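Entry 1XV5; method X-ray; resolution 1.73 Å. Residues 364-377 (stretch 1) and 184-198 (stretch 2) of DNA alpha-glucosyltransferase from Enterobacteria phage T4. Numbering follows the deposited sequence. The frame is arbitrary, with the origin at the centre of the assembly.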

# COMPACT_ATOMS: atom_id res chain seq x y z
N LEU A 364 -26.86 2.60 7.51
CA LEU A 364 -26.17 1.50 8.17
C LEU A 364 -25.97 1.78 9.66
O LEU A 364 -25.99 0.86 10.48
CB LEU A 364 -24.81 1.23 7.50
CG LEU A 364 -24.83 0.32 6.27
CD1 LEU A 364 -25.66 0.96 5.17
CD2 LEU A 364 -23.41 0.08 5.79
N SER A 365 -25.79 3.05 10.01
CA SER A 365 -25.58 3.44 11.40
C SER A 365 -26.79 3.15 12.28
O SER A 365 -26.65 2.90 13.47
CB SER A 365 -25.27 4.94 11.49
OG SER A 365 -24.05 5.27 10.84
N SER A 366 -27.97 3.18 11.68
CA SER A 366 -29.21 2.97 12.43
C SER A 366 -29.74 1.54 12.50
O SER A 366 -30.73 1.28 13.18
CB SER A 366 -30.30 3.87 11.86
OG SER A 366 -30.63 3.46 10.54
N ASP A 367 -29.08 0.62 11.81
CA ASP A 367 -29.53 -0.77 11.79
C ASP A 367 -28.35 -1.72 11.90
O ASP A 367 -27.69 -2.01 10.91
CB ASP A 367 -30.30 -1.01 10.49
CG ASP A 367 -30.88 -2.41 10.39
OD1 ASP A 367 -31.69 -2.63 9.46
OD2 ASP A 367 -30.54 -3.27 11.22
N ARG A 368 -28.08 -2.19 13.12
CA ARG A 368 -26.96 -3.10 13.37
C ARG A 368 -26.99 -4.36 12.50
O ARG A 368 -25.93 -4.84 12.09
CB ARG A 368 -26.93 -3.50 14.85
CG ARG A 368 -26.84 -2.32 15.82
CD ARG A 368 -25.40 -1.85 16.05
NE ARG A 368 -25.38 -0.61 16.82
CZ ARG A 368 -24.29 -0.07 17.37
NH1 ARG A 368 -23.11 -0.67 17.25
NH2 ARG A 368 -24.38 1.07 18.04
N ALA A 369 -28.17 -4.89 12.22
CA ALA A 369 -28.28 -6.09 11.41
C ALA A 369 -27.84 -5.82 9.97
O ALA A 369 -27.12 -6.62 9.37
CB ALA A 369 -29.72 -6.62 11.42
N LEU A 370 -28.28 -4.69 9.43
CA LEU A 370 -27.92 -4.28 8.08
C LEU A 370 -26.41 -4.05 8.05
O LEU A 370 -25.71 -4.51 7.14
CB LEU A 370 -28.65 -2.99 7.70
CG LEU A 370 -28.31 -2.34 6.36
CD1 LEU A 370 -28.56 -3.31 5.22
CD2 LEU A 370 -29.14 -1.07 6.19
N TYR A 371 -25.92 -3.32 9.05
CA TYR A 371 -24.50 -3.01 9.17
C TYR A 371 -23.70 -4.30 9.06
O TYR A 371 -22.74 -4.39 8.29
CB TYR A 371 -24.23 -2.35 10.53
CG TYR A 371 -22.79 -1.90 10.73
CD1 TYR A 371 -22.41 -0.58 10.46
CD2 TYR A 371 -21.81 -2.79 11.16
CE1 TYR A 371 -21.08 -0.16 10.61
CE2 TYR A 371 -20.48 -2.39 11.31
CZ TYR A 371 -20.12 -1.08 11.04
OH TYR A 371 -18.81 -0.68 11.19
N ASP A 372 -24.10 -5.30 9.84
CA ASP A 372 -23.41 -6.59 9.85
C ASP A 372 -23.45 -7.26 8.49
O ASP A 372 -22.43 -7.77 8.01
CB ASP A 372 -24.03 -7.51 10.91
CG ASP A 372 -23.04 -7.88 12.00
OD1 ASP A 372 -23.49 -8.36 13.07
OD2 ASP A 372 -21.82 -7.71 11.80
N ARG A 373 -24.61 -7.28 7.85
CA ARG A 373 -24.72 -7.90 6.54
C ARG A 373 -23.80 -7.21 5.55
O ARG A 373 -23.11 -7.86 4.78
CB ARG A 373 -26.16 -7.84 6.01
CG ARG A 373 -27.15 -8.73 6.75
CD ARG A 373 -28.43 -8.93 5.93
NE ARG A 373 -29.19 -7.69 5.78
CZ ARG A 373 -29.97 -7.17 6.72
NH1 ARG A 373 -30.10 -7.78 7.90
NH2 ARG A 373 -30.63 -6.04 6.49
N GLU A 374 -23.79 -5.88 5.58
CA GLU A 374 -22.96 -5.12 4.65
C GLU A 374 -21.47 -5.36 4.82
O GLU A 374 -20.76 -5.54 3.83
CB GLU A 374 -23.28 -3.63 4.75
CG GLU A 374 -24.70 -3.29 4.30
CD GLU A 374 -24.98 -3.76 2.88
OE1 GLU A 374 -24.29 -3.30 1.95
OE2 GLU A 374 -25.91 -4.58 2.69
N ARG A 375 -20.98 -5.38 6.05
CA ARG A 375 -19.55 -5.60 6.22
C ARG A 375 -19.17 -7.05 5.93
O ARG A 375 -18.05 -7.32 5.51
CB ARG A 375 -19.07 -5.18 7.61
CG ARG A 375 -19.70 -5.90 8.78
CD ARG A 375 -18.93 -5.58 10.06
NE ARG A 375 -19.48 -6.28 11.22
CZ ARG A 375 -18.85 -6.42 12.38
NH1 ARG A 375 -17.64 -5.90 12.54
NH2 ARG A 375 -19.43 -7.09 13.36
N GLU A 376 -20.08 -8.00 6.14
CA GLU A 376 -19.76 -9.39 5.82
C GLU A 376 -19.58 -9.47 4.30
O GLU A 376 -18.72 -10.20 3.81
CB GLU A 376 -20.88 -10.34 6.27
CG GLU A 376 -20.93 -10.57 7.78
CD GLU A 376 -19.80 -11.46 8.30
OE1 GLU A 376 -19.68 -11.60 9.53
OE2 GLU A 376 -19.05 -12.02 7.48
N LYS A 377 -20.37 -8.71 3.56
CA LYS A 377 -20.24 -8.69 2.11
C LYS A 377 -18.91 -8.06 1.69
O LYS A 377 -18.23 -8.58 0.81
CB LYS A 377 -21.40 -7.93 1.46
CG LYS A 377 -22.70 -8.72 1.42
CD LYS A 377 -23.78 -8.03 0.60
CE LYS A 377 -24.26 -6.75 1.25
NZ LYS A 377 -25.47 -6.20 0.56
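Stretch 2, residues 184-198: VRSTYWKDVSEINMN

Stretch 2 starts as the last turns of a helix, leaves it at Trp 189, runs extended through Asp 191, makes a short 3-10 turn at 192-194 and reaches a corner at 197 and 198. It meets the helix first at Glu 376, in the later part of stretch 1, and works back toward Ser 365, so the two chains run in opposite senses along the contact. About 725 Å² is buried, both sides summed.

Arg 185, with chi1 to chi3 all t, extends to Glu 376 and closes a two-pronged salt bridge: NH1 donates to Glu 376 OE2 at 3.0 Å and NH2 to Glu 376 OE1 at 2.8 Å. Ser 186, Thr 187 and Tyr 188 make no contact. Trp 189 then lays its indole over one face of the Arg 375 guanidinium, with NE1 3.4 Å from Arg 375 CZ. Both groups are donors, so the indole NH turns instead to water 1, which accepts from Trp 189 NE1 at 3.1 Å and donates to Asp 372 OD2 at 3.0 Å and Glu 376 OE1 at 2.6 Å.

Lys 190 contributes its backbone: its O accepts from Arg 375 NH2 at 2.8 Å and from Arg 375 NH1 at 3.1 Å, near the guanidinium plane. Within its own helix Asp 372 OD2 accepts from Arg 375 NE at 2.8 Å and from Arg 375 NH2 at 2.9 Å, a salt bridge that helps hold the guanidinium where Lys 190 O meets it. Asp 191 points away and serves the turn, its OD1 accepting from Ser 193 N at 3.0 Å.

Val 192 points toward the helix, CG2 lying 3.5 Å from Arg 368 CD and 3.8 Å from Tyr 371 CD2. Its N donates to water 2 at 2.9 Å, and that water donates to Asp 372 OD1 at 2.6 Å. Past Glu 194, which makes no contact, Ile 195 places CD1 3.6 Å from Tyr 371 CE2 and also 3.6 Å from Arg 375 NH1, covering the guanidinium face opposite Trp 189. Arg 368 NH1 donates to Ile 195 O, just past the 3-10 segment, at 3.2 Å, and weakly to Val 192 O, within it, at 2.7 Å.

Asn 196 points away, but Met 197 turns inward. Its CE sits 3.5 Å from the centroid of the Tyr 371 ring, over the face, and 3.4 Å from Arg 368 NH1; its CG is 3.9 Å from Ser 365 O. Water 3 joins Met 197 O (2.8 Å) to Ser 365 OG (2.7 Å).

The rule to read here is that Arg 368 and Arg 375 each donate to backbone carbonyls of stretch 2 near the guanidinium plane, while Met 197 lies over a face of the first and Trp 189 and Ile 195 over the two faces of the second.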

# COMPACT_ATOMS: atom_id res chain seq x y z
N VAL A 184 -6.13 -11.02 9.41
CA VAL A 184 -6.51 -9.77 10.05
C VAL A 184 -7.89 -9.91 10.68
O VAL A 184 -8.10 -9.48 11.81
CB VAL A 184 -6.51 -8.60 9.04
CG1 VAL A 184 -7.13 -7.36 9.67
CG2 VAL A 184 -5.08 -8.30 8.61
N ARG A 185 -8.83 -10.52 9.97
CA ARG A 185 -10.16 -10.68 10.55
C ARG A 185 -10.12 -11.55 11.80
O ARG A 185 -10.77 -11.24 12.80
CB ARG A 185 -11.15 -11.31 9.56
CG ARG A 185 -12.47 -11.65 10.25
CD ARG A 185 -13.59 -12.07 9.31
NE ARG A 185 -14.83 -12.25 10.06
CZ ARG A 185 -16.05 -12.26 9.52
NH1 ARG A 185 -16.19 -12.10 8.21
NH2 ARG A 185 -17.12 -12.42 10.29
N SER A 186 -9.36 -12.63 11.74
CA SER A 186 -9.28 -13.55 12.87
C SER A 186 -8.61 -12.93 14.08
O SER A 186 -8.59 -13.53 15.16
CB SER A 186 -8.54 -14.83 12.46
OG SER A 186 -7.17 -14.58 12.22
N THR A 187 -8.08 -11.72 13.91
CA THR A 187 -7.40 -11.03 15.00
C THR A 187 -8.08 -9.75 15.48
O THR A 187 -7.97 -9.40 16.66
CB THR A 187 -5.95 -10.66 14.59
OG1 THR A 187 -5.21 -11.86 14.33
CG2 THR A 187 -5.25 -9.88 15.69
N TYR A 188 -8.80 -9.06 14.60
CA TYR A 188 -9.42 -7.80 14.98
C TYR A 188 -10.93 -7.64 14.89
O TYR A 188 -11.48 -6.70 15.46
CB TYR A 188 -8.79 -6.65 14.17
CG TYR A 188 -7.31 -6.52 14.39
CD1 TYR A 188 -6.41 -7.16 13.54
CD2 TYR A 188 -6.81 -5.81 15.47
CE1 TYR A 188 -5.04 -7.09 13.77
CE2 TYR A 188 -5.44 -5.74 15.72
CZ TYR A 188 -4.56 -6.38 14.86
OH TYR A 188 -3.21 -6.32 15.10
N TRP A 189 -11.61 -8.53 14.17
CA TRP A 189 -13.06 -8.42 14.01
C TRP A 189 -13.79 -8.28 15.34
O TRP A 189 -13.58 -9.06 16.27
CB TRP A 189 -13.58 -9.63 13.23
CG TRP A 189 -14.91 -9.40 12.56
CD1 TRP A 189 -16.15 -9.58 13.10
CD2 TRP A 189 -15.12 -9.01 11.20
NE1 TRP A 189 -17.12 -9.33 12.16
CE2 TRP A 189 -16.52 -8.97 10.98
CE3 TRP A 189 -14.26 -8.69 10.14
CZ2 TRP A 189 -17.08 -8.63 9.75
CZ3 TRP A 189 -14.82 -8.34 8.90
CH2 TRP A 189 -16.22 -8.32 8.72
N LYS A 190 -14.67 -7.28 15.42
CA LYS A 190 -15.43 -7.02 16.63
C LYS A 190 -16.91 -7.31 16.42
O LYS A 190 -17.40 -7.29 15.29
CB LYS A 190 -15.29 -5.55 17.04
CG LYS A 190 -13.88 -5.10 17.36
CD LYS A 190 -13.38 -5.69 18.66
CE LYS A 190 -11.98 -5.18 19.01
NZ LYS A 190 -10.98 -5.59 17.99
N ASP A 191 -17.62 -7.57 17.51
CA ASP A 191 -19.06 -7.80 17.42
C ASP A 191 -19.61 -6.40 17.14
O ASP A 191 -19.04 -5.41 17.61
CB ASP A 191 -19.61 -8.34 18.75
CG ASP A 191 -21.10 -8.65 18.67
OD1 ASP A 191 -21.92 -7.74 18.90
OD2 ASP A 191 -21.44 -9.81 18.37
N VAL A 192 -20.69 -6.32 16.38
CA VAL A 192 -21.27 -5.03 16.03
C VAL A 192 -21.60 -4.14 17.24
O VAL A 192 -21.54 -2.91 17.15
CB VAL A 192 -22.54 -5.20 15.14
CG1 VAL A 192 -23.66 -5.85 15.93
CG2 VAL A 192 -22.97 -3.85 14.58
N SER A 193 -21.92 -4.76 18.37
CA SER A 193 -22.25 -4.00 19.57
C SER A 193 -21.06 -3.22 20.14
O SER A 193 -21.24 -2.29 20.92
CB SER A 193 -22.80 -4.94 20.65
OG SER A 193 -21.79 -5.83 21.10
N GLU A 194 -19.86 -3.61 19.74
CA GLU A 194 -18.63 -2.97 20.21
C GLU A 194 -18.20 -1.79 19.34
O GLU A 194 -17.24 -1.10 19.67
CB GLU A 194 -17.48 -3.99 20.22
CG GLU A 194 -17.63 -5.15 21.20
CD GLU A 194 -16.48 -6.14 21.07
OE1 GLU A 194 -16.55 -7.04 20.20
OE2 GLU A 194 -15.50 -6.01 21.83
N ILE A 195 -18.90 -1.57 18.24
CA ILE A 195 -18.54 -0.50 17.31
C ILE A 195 -19.22 0.85 17.56
O ILE A 195 -20.43 0.92 17.72
CB ILE A 195 -18.82 -0.95 15.86
CG1 ILE A 195 -17.96 -2.16 15.52
CG2 ILE A 195 -18.55 0.20 14.89
CD1 ILE A 195 -18.23 -2.75 14.15
N ASN A 196 -18.41 1.91 17.58
CA ASN A 196 -18.94 3.25 17.78
C ASN A 196 -19.31 3.78 16.40
O ASN A 196 -18.45 4.22 15.64
CB ASN A 196 -17.89 4.17 18.42
CG ASN A 196 -18.45 5.52 18.80
OD1 ASN A 196 -19.37 6.03 18.16
ND2 ASN A 196 -17.89 6.12 19.85
N MET A 197 -20.60 3.75 16.09
CA MET A 197 -21.10 4.19 14.80
C MET A 197 -20.83 5.66 14.44
O MET A 197 -20.84 6.02 13.27
CB MET A 197 -22.61 3.94 14.72
CG MET A 197 -22.99 2.46 14.76
SD MET A 197 -22.33 1.54 13.36
CE MET A 197 -22.39 -0.13 13.97
N ASN A 198 -20.57 6.50 15.44
CA ASN A 198 -20.33 7.91 15.15
C ASN A 198 -18.89 8.26 14.80
O ASN A 198 -18.59 9.40 14.49
CB ASN A 198 -20.80 8.78 16.32
CG ASN A 198 -22.29 8.64 16.58
OD1 ASN A 198 -23.07 8.40 15.66
ND2 ASN A 198 -22.69 8.79 17.83
O HOH W 1 -20.04 -10.07 11.60
O HOH W 2 -21.75 -8.71 15.03
O HOH W 3 -22.88 7.38 11.98
O HOH W 4 -22.53 3.57 18.34